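Local coordinates for sterol regulatory element-binding protein cleavage-activating protein (Schizosaccharomyces pombe, PDB 4YHC) that escorts sre1, being required for its processing when sterol or oxygen is low, and contributes here its WD40 domain, at residues 124-129 and 139-144; 17-22 and 460-465; 222-227 and 236-241; 270-275 and 282-287. The protein carries 9 engineered substitutions. All blocks are in the same frame, centred on the assembly; numbering follows the deposited sequence.

Contact 1: 124-129 and 139-144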
# COMPACT_ATOMS: atom_id res chain seq x y z
N PHE A 124 -6.55 -2.48 -10.95
CA PHE A 124 -6.18 -1.12 -10.57
C PHE A 124 -7.10 -0.20 -11.28
O PHE A 124 -7.35 -0.41 -12.44
CB PHE A 124 -4.82 -0.66 -11.18
CG PHE A 124 -3.77 -1.65 -11.11
CD1 PHE A 124 -3.24 -2.00 -9.93
CD2 PHE A 124 -3.27 -2.21 -12.27
CE1 PHE A 124 -2.24 -2.91 -9.85
CE2 PHE A 124 -2.28 -3.15 -12.22
CZ PHE A 124 -1.77 -3.51 -11.00
N TRP A 125 -7.55 0.84 -10.60
CA TRP A 125 -8.24 1.97 -11.21
C TRP A 125 -7.26 3.10 -11.55
O TRP A 125 -6.42 3.47 -10.71
CB TRP A 125 -9.20 2.56 -10.20
CG TRP A 125 -10.40 1.70 -9.84
CD1 TRP A 125 -10.39 0.53 -9.19
CD2 TRP A 125 -11.76 2.04 -10.02
NE1 TRP A 125 -11.64 0.11 -8.94
CE2 TRP A 125 -12.51 1.03 -9.44
CE3 TRP A 125 -12.41 3.13 -10.58
CZ2 TRP A 125 -13.94 1.03 -9.45
CZ3 TRP A 125 -13.82 3.17 -10.54
CH2 TRP A 125 -14.56 2.12 -10.02
N MET A 126 -7.39 3.69 -12.72
CA MET A 126 -6.58 4.85 -13.02
C MET A 126 -7.47 5.97 -13.58
O MET A 126 -8.36 5.71 -14.35
CB MET A 126 -5.48 4.50 -13.99
CG MET A 126 -4.62 3.29 -13.50
SD MET A 126 -3.30 2.92 -14.63
CE MET A 126 -2.09 3.98 -13.93
N PRO A 127 -7.19 7.20 -13.21
CA PRO A 127 -8.04 8.31 -13.66
C PRO A 127 -7.93 8.45 -15.15
O PRO A 127 -6.85 8.31 -15.66
CB PRO A 127 -7.46 9.55 -12.95
CG PRO A 127 -6.06 9.16 -12.51
CD PRO A 127 -6.02 7.64 -12.41
N GLY A 128 -9.05 8.57 -15.86
CA GLY A 128 -9.03 8.91 -17.28
C GLY A 128 -9.28 10.40 -17.48
O GLY A 128 -8.62 11.23 -16.88
N THR A 129 -10.30 10.72 -18.25
CA THR A 129 -10.64 12.11 -18.56
C THR A 129 -11.83 12.66 -17.71
O THR A 129 -12.78 13.23 -18.24
CB THR A 129 -10.90 12.27 -20.10
OG1 THR A 129 -11.91 13.25 -20.33
CG2 THR A 129 -11.34 10.94 -20.77
N GLU A 139 -9.80 4.39 -16.26
CA GLU A 139 -9.33 3.13 -16.81
C GLU A 139 -9.19 2.07 -15.74
O GLU A 139 -8.58 2.30 -14.70
CB GLU A 139 -8.05 3.36 -17.56
CG GLU A 139 -8.31 4.24 -18.78
CD GLU A 139 -7.06 4.58 -19.53
OE1 GLU A 139 -6.17 5.22 -18.91
OE2 GLU A 139 -6.99 4.18 -20.73
N LEU A 140 -9.82 0.92 -15.97
CA LEU A 140 -9.81 -0.18 -15.04
C LEU A 140 -8.91 -1.22 -15.65
O LEU A 140 -9.24 -1.79 -16.72
CB LEU A 140 -11.20 -0.78 -14.85
CG LEU A 140 -11.80 -1.12 -13.50
CD1 LEU A 140 -12.98 -2.10 -13.66
CD2 LEU A 140 -10.81 -1.62 -12.47
N VAL A 141 -7.81 -1.52 -14.97
CA VAL A 141 -6.81 -2.42 -15.53
C VAL A 141 -6.85 -3.74 -14.80
O VAL A 141 -6.82 -3.82 -13.56
CB VAL A 141 -5.42 -1.80 -15.43
CG1 VAL A 141 -4.34 -2.72 -16.00
CG2 VAL A 141 -5.39 -0.43 -16.14
N VAL A 142 -6.88 -4.81 -15.58
CA VAL A 142 -6.92 -6.14 -15.06
C VAL A 142 -5.70 -6.88 -15.53
O VAL A 142 -5.50 -7.05 -16.74
CB VAL A 142 -8.19 -6.87 -15.55
CG1 VAL A 142 -8.25 -8.28 -14.99
CG2 VAL A 142 -9.40 -6.11 -15.09
N VAL A 143 -4.88 -7.30 -14.59
CA VAL A 143 -3.64 -7.96 -14.89
C VAL A 143 -3.72 -9.40 -14.45
O VAL A 143 -4.05 -9.71 -13.29
CB VAL A 143 -2.42 -7.28 -14.20
CG1 VAL A 143 -1.12 -7.98 -14.59
CG2 VAL A 143 -2.33 -5.80 -14.59
N GLU A 144 -3.36 -10.30 -15.38
CA GLU A 144 -3.37 -11.73 -15.11
C GLU A 144 -1.98 -12.27 -14.96
O GLU A 144 -1.06 -11.88 -15.66
CB GLU A 144 -4.07 -12.48 -16.22
CG GLU A 144 -5.57 -12.27 -16.25
CD GLU A 144 -6.20 -13.01 -17.40
OE1 GLU A 144 -6.11 -14.28 -17.39
OE2 GLU A 144 -6.75 -12.33 -18.32
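The ring of F124 leans across onto the partner strand with its rim against V141: CD2 stands 3.8 Å from V141 CB, which lies close to the ring plane. One ring atom further out, CE2 comes within 3.6 Å of V143 CG2, and the phenyl thereby bridges two valines spaced two residues apart. Chi1 of -44° sets CG of F124 beside its own backbone N, and the ring beyond it reaches V143. V141 acts as a forked knob on this face, its CG1 turned to the F124 ring and its CG2 lying 4.2 Å from M126 SD. The backbones run as the opening hairpin of a four-stranded antiparallel blade, within the predicted third WD repeat of the propeller. Two hydrogen-bonded pairs, F124 with V141 and M126 with E139, enclose the non-hydrogen-bonded pair W125 with L140; the bond from V141 N to F124 O, 2.8 Å, is practically straight at 179°. On the W125 face a methyl rests over a flat surface. L140 CD2 hangs over the indole, offset toward the rim, 4.1 Å from the centroid of its five-membered ring and 15° off the normal, a CH-pi contact. The indole is pinned further by a hydrogen bond from NE1 to S90 OG and by the edge-to-face F138 ring. F124 and M126 meanwhile press on I189 of strand 187-193.

Contact 2: 17-22 and 460-465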
# COMPACT_ATOMS: atom_id res chain seq x y z
N GLU A 17 2.83 8.76 25.74
CA GLU A 17 2.13 7.47 25.82
C GLU A 17 0.71 7.59 25.45
O GLU A 17 0.15 6.71 24.85
CB GLU A 17 2.18 6.90 27.23
CG GLU A 17 3.59 6.50 27.58
CD GLU A 17 3.69 6.01 29.01
OE1 GLU A 17 2.83 6.35 29.87
OE2 GLU A 17 4.66 5.28 29.28
N GLU A 18 0.11 8.70 25.85
CA GLU A 18 -1.26 8.90 25.56
C GLU A 18 -1.57 8.90 24.04
O GLU A 18 -2.61 8.43 23.61
CB GLU A 18 -1.71 10.23 26.20
CG GLU A 18 -3.22 10.37 26.12
CD GLU A 18 -3.73 11.64 26.78
OE1 GLU A 18 -4.72 12.15 26.23
OE2 GLU A 18 -3.15 12.09 27.81
N LYS A 19 -0.69 9.49 23.26
CA LYS A 19 -0.83 9.57 21.80
C LYS A 19 -0.65 8.22 21.08
O LYS A 19 -1.03 8.08 19.93
CB LYS A 19 0.20 10.54 21.28
CG LYS A 19 -0.17 11.93 21.75
CD LYS A 19 0.60 13.05 21.16
CE LYS A 19 2.08 12.80 21.18
NZ LYS A 19 2.70 13.71 20.18
N PHE A 20 -0.03 7.26 21.74
CA PHE A 20 0.07 5.89 21.20
C PHE A 20 -1.21 5.10 21.45
O PHE A 20 -1.60 4.78 22.60
CB PHE A 20 1.32 5.18 21.82
CG PHE A 20 1.56 3.78 21.31
CD1 PHE A 20 1.17 3.39 20.08
CD2 PHE A 20 2.21 2.85 22.11
CE1 PHE A 20 1.44 2.11 19.63
CE2 PHE A 20 2.43 1.57 21.70
CZ PHE A 20 2.06 1.19 20.43
N ARG A 21 -1.92 4.76 20.38
CA ARG A 21 -3.32 4.28 20.55
C ARG A 21 -3.55 2.99 19.82
O ARG A 21 -3.06 2.79 18.68
CB ARG A 21 -4.33 5.30 19.98
CG ARG A 21 -4.43 6.65 20.70
CD ARG A 21 -5.09 6.55 22.06
NE ARG A 21 -6.49 6.11 21.99
CZ ARG A 21 -7.53 6.88 21.70
NH1 ARG A 21 -7.37 8.16 21.41
NH2 ARG A 21 -8.74 6.33 21.62
N ILE A 22 -4.40 2.16 20.40
CA ILE A 22 -4.96 1.01 19.68
C ILE A 22 -6.42 0.95 19.91
O ILE A 22 -6.84 1.13 21.04
CB ILE A 22 -4.33 -0.33 20.10
CG1 ILE A 22 -5.10 -1.49 19.53
CG2 ILE A 22 -4.19 -0.42 21.60
CD1 ILE A 22 -4.37 -2.83 19.51
N VAL A 460 -3.91 0.95 15.00
CA VAL A 460 -2.80 1.31 15.90
C VAL A 460 -2.09 2.47 15.30
O VAL A 460 -1.68 2.43 14.12
CB VAL A 460 -1.79 0.15 16.02
CG1 VAL A 460 -0.67 0.44 17.01
CG2 VAL A 460 -2.51 -1.15 16.46
N GLY A 461 -1.95 3.53 16.09
CA GLY A 461 -1.36 4.77 15.61
C GLY A 461 -0.71 5.65 16.65
O GLY A 461 -0.82 5.41 17.85
N TYR A 462 -0.03 6.65 16.16
CA TYR A 462 0.66 7.64 16.99
C TYR A 462 0.28 9.07 16.64
O TYR A 462 0.54 9.59 15.53
CB TYR A 462 2.17 7.51 16.94
CG TYR A 462 2.84 8.33 17.95
CD1 TYR A 462 2.77 7.94 19.31
CD2 TYR A 462 3.57 9.47 17.62
CE1 TYR A 462 3.33 8.70 20.29
CE2 TYR A 462 4.15 10.23 18.62
CZ TYR A 462 4.02 9.83 19.93
OH TYR A 462 4.60 10.53 20.95
N GLY A 463 -0.35 9.71 17.59
CA GLY A 463 -0.83 11.04 17.36
C GLY A 463 -1.75 11.19 16.15
O GLY A 463 -1.68 12.20 15.42
N SER A 464 -2.55 10.18 15.89
CA SER A 464 -3.33 10.10 14.64
C SER A 464 -4.69 10.76 14.79
O SER A 464 -5.38 10.52 15.75
CB SER A 464 -3.52 8.64 14.23
OG SER A 464 -4.35 8.54 13.09
N GLU A 465 -5.11 11.51 13.78
CA GLU A 465 -6.47 12.11 13.77
C GLU A 465 -7.56 11.08 13.54
O GLU A 465 -8.75 11.39 13.62
CB GLU A 465 -6.60 13.07 12.63
CG GLU A 465 -5.68 14.25 12.73
CD GLU A 465 -5.70 15.12 11.48
OE1 GLU A 465 -6.55 14.93 10.58
OE2 GLU A 465 -4.84 16.03 11.40
O HOH W 1 -3.05 8.04 17.74
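K19 overlaps Y462 obliquely, CB 4.2 Å from the ring centroid and off-centre in a CH-pi contact. The chain bends at chi3 (-48°), and CE ends 3.4 Å from Y462 OH. The carbonyl of the same lysine faces the turn after the partner strand. G463 N donates to K19 O at 2.9 Å, from a position 40° above the carbonyl plane, and a water that gives a second hydrogen bond to K19 O accepts from S464 N, tying the turn to K19, just ahead of strand 20-24. At G463 phi is positive (55°), a conformation glycine adopts easily; at G461 a CB would be crowded by S464 CB. R21 and G461 form a hydrogen-bonded pair between them, while the R21 guanidinium turns aside to a salt bridge with E23. On the other face V460 forks between two partners: CG1 is 3.8 Å from F20 CE1, at the edge of that ring, and CG2 is 3.9 Å from I22 CD1. The pairing is the molecular velcro of WD40 propellers, in which an N-terminal strand completes the blade built by the C-terminal ones. Strand 20-24 thus forms the outer edge of a sheet continued by 456-462, 448-453 and 441-445; F20 and V460 pack on V412 of strand 406-416, and I22 on M367 of strand 363-374 and L427 of strand 421-432.

Contact 3: 222-227 and 236-241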
# COMPACT_ATOMS: atom_id res chain seq x y z
N GLU A 222 21.85 -10.74 -11.30
CA GLU A 222 21.04 -10.87 -10.10
C GLU A 222 19.61 -11.16 -10.51
O GLU A 222 19.14 -10.73 -11.53
CB GLU A 222 21.15 -9.62 -9.22
CG GLU A 222 22.55 -9.33 -8.73
CD GLU A 222 22.59 -8.26 -7.69
OE1 GLU A 222 21.53 -7.60 -7.43
OE2 GLU A 222 23.67 -8.05 -7.11
N THR A 223 19.00 -12.04 -9.76
CA THR A 223 17.56 -12.22 -9.79
C THR A 223 16.79 -10.91 -9.32
O THR A 223 17.09 -10.36 -8.26
CB THR A 223 17.18 -13.31 -8.84
OG1 THR A 223 17.98 -14.45 -9.11
CG2 THR A 223 15.66 -13.68 -8.95
N LYS A 224 15.84 -10.51 -10.11
CA LYS A 224 14.88 -9.39 -9.79
C LYS A 224 13.81 -9.93 -8.85
O LYS A 224 13.23 -10.99 -9.07
CB LYS A 224 14.28 -8.85 -11.08
CG LYS A 224 15.18 -7.82 -11.74
CD LYS A 224 16.62 -8.27 -12.07
CE LYS A 224 16.81 -8.76 -13.51
NZ LYS A 224 16.19 -7.79 -14.50
N LYS A 225 13.55 -9.22 -7.78
CA LYS A 225 12.72 -9.75 -6.70
C LYS A 225 11.39 -8.99 -6.54
O LYS A 225 10.40 -9.55 -6.02
CB LYS A 225 13.51 -9.70 -5.40
CG LYS A 225 14.77 -10.57 -5.35
CD LYS A 225 14.37 -12.03 -5.49
CE LYS A 225 15.46 -13.05 -5.14
NZ LYS A 225 15.92 -12.94 -3.75
N ASP A 226 11.36 -7.71 -6.93
CA ASP A 226 10.15 -6.92 -6.69
C ASP A 226 10.26 -5.57 -7.41
O ASP A 226 11.33 -5.11 -7.80
CB ASP A 226 9.92 -6.67 -5.18
CG ASP A 226 8.43 -6.69 -4.79
OD1 ASP A 226 7.55 -6.58 -5.71
OD2 ASP A 226 8.13 -6.77 -3.55
N ILE A 227 9.11 -4.97 -7.55
CA ILE A 227 9.01 -3.58 -8.03
C ILE A 227 8.02 -2.84 -7.17
O ILE A 227 7.04 -3.42 -6.67
CB ILE A 227 8.58 -3.50 -9.51
CG1 ILE A 227 7.25 -4.20 -9.82
CG2 ILE A 227 9.63 -4.06 -10.40
CD1 ILE A 227 6.83 -4.03 -11.27
N LEU A 236 10.05 4.30 -10.03
CA LEU A 236 9.93 2.89 -9.77
C LEU A 236 11.17 2.36 -9.08
O LEU A 236 12.32 2.71 -9.51
CB LEU A 236 9.77 2.16 -11.10
CG LEU A 236 9.57 0.66 -10.99
CD1 LEU A 236 8.52 0.14 -11.92
CD2 LEU A 236 10.86 -0.10 -11.29
N PHE A 237 10.96 1.53 -8.05
CA PHE A 237 12.06 0.90 -7.30
C PHE A 237 12.09 -0.57 -7.81
O PHE A 237 11.05 -1.25 -7.82
CB PHE A 237 11.87 0.94 -5.80
CG PHE A 237 11.98 2.30 -5.20
CD1 PHE A 237 10.92 3.19 -5.23
CD2 PHE A 237 13.14 2.71 -4.58
CE1 PHE A 237 11.04 4.45 -4.70
CE2 PHE A 237 13.26 3.93 -4.07
CZ PHE A 237 12.21 4.80 -4.09
N LEU A 238 13.25 -1.05 -8.27
CA LEU A 238 13.47 -2.42 -8.73
C LEU A 238 14.41 -3.11 -7.71
O LEU A 238 15.53 -2.74 -7.60
CB LEU A 238 14.12 -2.40 -10.10
CG LEU A 238 14.20 -3.70 -10.96
CD1 LEU A 238 15.62 -4.17 -11.15
CD2 LEU A 238 13.41 -4.90 -10.51
N ALA A 239 13.91 -4.06 -6.95
CA ALA A 239 14.64 -4.76 -5.95
C ALA A 239 15.24 -6.01 -6.58
O ALA A 239 14.61 -6.67 -7.37
CB ALA A 239 13.74 -5.20 -4.85
N ARG A 240 16.49 -6.27 -6.26
CA ARG A 240 17.23 -7.43 -6.82
C ARG A 240 17.95 -7.99 -5.58
O ARG A 240 17.37 -7.93 -4.45
CB ARG A 240 18.15 -7.02 -8.00
CG ARG A 240 18.98 -5.76 -7.79
CD ARG A 240 19.78 -5.34 -9.06
NE ARG A 240 20.41 -4.06 -8.82
CZ ARG A 240 21.37 -3.80 -7.94
NH1 ARG A 240 21.99 -4.77 -7.26
NH2 ARG A 240 21.73 -2.53 -7.72
N ASP A 241 19.12 -8.61 -5.74
CA ASP A 241 19.70 -9.38 -4.61
C ASP A 241 20.77 -8.67 -3.83
O ASP A 241 21.06 -9.07 -2.73
CB ASP A 241 20.16 -10.77 -5.11
CG ASP A 241 19.03 -11.85 -4.94
OD1 ASP A 241 18.13 -11.73 -4.05
OD2 ASP A 241 19.02 -12.79 -5.71
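L236 meets I227 through methyls, its CD2 4.2 Å from I227 CG2, on the side of the hairpin that packs against strands 175-182 and 187-193 of another blade. F237 contributes its carbonyl, whose O receives a CA-H...O contact from I227 CA at 3.1 Å. L238 pushes CD2 between I227 CG2 and K224 CG, 3.6 Å from the latter. A239 marks an irregularity: its O accepts from K225 N at 2.8 Å and, weakly, from D226 N, while its N donates to D226 O. Two residues facing one in this way make a classic beta bulge at the mouth of the hairpin. R240 has its CG between the backbone N and the carbonyl carbon (chi1 45°), and its extended chain runs past the E222 carboxylate. NH1 meets E222 OE1 at 2.9 Å in the guanidinium plane, in a salt bridge, and NH2 has a second acidic partner in D245. D241 donates from its N to E222 OE1 at 3.1 Å, on the opposite face of the carboxylate plane from NH1. Its OD1 pairs with K225 NZ as a salt bridge whose modelled length, 2.5 Å, is doubtfully short, and NZ also bonds to I263 O. An alanine in place of E222 would probably leave R240 NH1 and D241 N without this shared acceptor and deprive S242 OG of its bond to OE2. At the hairpin's open end each acid faces a base on the other segment; within each pair the opposite charges would probably offset one another, and E222 OE1 is held from both faces of its plane.

Contact 4: 270-275 and 282-287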
# COMPACT_ATOMS: atom_id res chain seq x y z
N VAL A 270 8.00 0.68 -0.04
CA VAL A 270 8.72 1.92 0.21
C VAL A 270 7.80 2.94 0.79
O VAL A 270 6.69 3.06 0.35
CB VAL A 270 9.32 2.52 -1.07
CG1 VAL A 270 10.13 3.83 -0.82
CG2 VAL A 270 10.14 1.47 -1.77
N GLY A 271 8.24 3.70 1.75
CA GLY A 271 7.48 4.95 2.07
C GLY A 271 8.45 6.12 2.09
O GLY A 271 9.64 5.92 2.41
N VAL A 272 7.98 7.31 1.73
CA VAL A 272 8.76 8.54 1.84
C VAL A 272 7.98 9.63 2.63
O VAL A 272 6.71 9.66 2.66
CB VAL A 272 9.20 9.06 0.46
CG1 VAL A 272 10.07 8.05 -0.31
CG2 VAL A 272 7.99 9.39 -0.39
N SER A 273 8.72 10.49 3.32
CA SER A 273 8.14 11.45 4.22
C SER A 273 8.18 12.88 3.74
O SER A 273 9.08 13.28 3.01
CB SER A 273 8.74 11.32 5.61
OG SER A 273 10.04 11.90 5.67
N ASN A 274 7.14 13.64 4.10
CA ASN A 274 7.13 15.09 3.85
C ASN A 274 7.35 15.43 2.40
O ASN A 274 8.17 16.27 2.13
CB ASN A 274 8.16 15.78 4.73
CG ASN A 274 7.77 15.73 6.19
OD1 ASN A 274 6.57 15.63 6.51
ND2 ASN A 274 8.75 15.74 7.07
N SER A 275 6.65 14.73 1.50
CA SER A 275 6.82 14.88 0.08
C SER A 275 6.43 16.38 -0.27
O SER A 275 5.46 16.90 0.28
CB SER A 275 5.91 13.92 -0.63
OG SER A 275 6.50 12.64 -0.56
N PHE A 282 11.12 16.89 -6.81
CA PHE A 282 10.37 16.12 -5.84
C PHE A 282 11.23 15.90 -4.62
O PHE A 282 12.26 15.14 -4.65
CB PHE A 282 9.84 14.86 -6.46
CG PHE A 282 8.81 14.17 -5.60
CD1 PHE A 282 9.19 13.43 -4.53
CD2 PHE A 282 7.47 14.25 -5.92
CE1 PHE A 282 8.25 12.83 -3.70
CE2 PHE A 282 6.50 13.66 -5.10
CZ PHE A 282 6.91 12.97 -3.97
N ARG A 283 10.87 16.54 -3.53
CA ARG A 283 11.70 16.50 -2.32
C ARG A 283 11.02 15.71 -1.21
O ARG A 283 9.79 15.74 -1.12
CB ARG A 283 12.04 17.87 -1.80
CG ARG A 283 12.74 18.81 -2.79
CD ARG A 283 12.87 20.17 -2.11
NE ARG A 283 13.56 21.14 -2.97
CZ ARG A 283 13.60 22.47 -2.72
NH1 ARG A 283 13.09 22.97 -1.60
NH2 ARG A 283 14.27 23.27 -3.53
N VAL A 284 11.82 14.95 -0.46
CA VAL A 284 11.38 14.22 0.72
C VAL A 284 12.33 14.39 1.85
O VAL A 284 13.52 14.69 1.64
CB VAL A 284 11.21 12.68 0.41
CG1 VAL A 284 10.27 12.51 -0.75
CG2 VAL A 284 12.57 12.01 0.15
N SER A 285 11.85 14.25 3.08
CA SER A 285 12.72 14.37 4.22
C SER A 285 13.43 13.03 4.54
O SER A 285 14.44 13.06 5.23
CB SER A 285 11.95 14.76 5.49
OG SER A 285 11.35 16.04 5.36
N SER A 286 12.88 11.92 4.06
CA SER A 286 13.40 10.53 4.40
C SER A 286 12.83 9.49 3.49
O SER A 286 11.81 9.75 2.83
CB SER A 286 13.16 10.10 5.83
OG SER A 286 11.79 9.94 6.17
N ILE A 287 13.53 8.34 3.39
CA ILE A 287 13.03 7.22 2.60
C ILE A 287 13.13 6.02 3.50
O ILE A 287 14.18 5.84 4.17
CB ILE A 287 13.91 6.97 1.37
CG1 ILE A 287 14.17 8.25 0.62
CG2 ILE A 287 13.30 5.89 0.46
CD1 ILE A 287 15.15 8.09 -0.55
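S273 and S286 join hydroxyl to hydroxyl, OG to OG at 2.7 Å, and either may be the donor. Both oxygens lie between the backbone N and carbonyl carbon of their own residues (chi1 77° and 66°), which turns them toward each other on one face of the hairpin. Next along, N274 ND2 donates to S285 OG at 3.1 Å, the acceptor lying in the amide plane, and R276 NH1 bonds to the same hydroxyl. An alanine at S285 would probably leave the N274 amide without its acceptor here and freer to turn. Beneath these side chains S285 N gives a 2.9 Å bond to S273 O. Packing takes over on the opposite face. I287 CG2 lies 4.0 Å from both V272 CG1 and V270 CG1, filling the dip between the two valines, and V284 CG1 is 3.8 Å from V272 CB. At the turn end F282 CZ approaches S275 OG to 3.5 Å. The two segments belong to the hairpin of strands 269-278 and 281-292; L315 of strand 311-317 backs V272, V284 and I287, V270 rests on Y228 and I230 of strand 226-230, and L362 borders the two bonded serines.

How the contacts relate
Three of the four contacts are hairpins in separate sheets, met in the order contact 1, contact 3, contact 4 along the chain; contact 2 pairs segments near the two ends of the domain and so brackets them all. Contacts 1 and 2 lie on opposite sides of the chain's centre, about 35 Å apart between centres, and contacts 2 and 3 are similarly opposed at about 34 Å. Contacts 3 and 4 are about 20 Å apart between centres yet touch, F237 CD1 meeting V270 CG2 at 3.9 Å. Local hairpins thus build the individual blades, packing joins one sheet to another, and contact 2 completes a blade with strands from both ends of the chain, as in the closure of WD40 propellers.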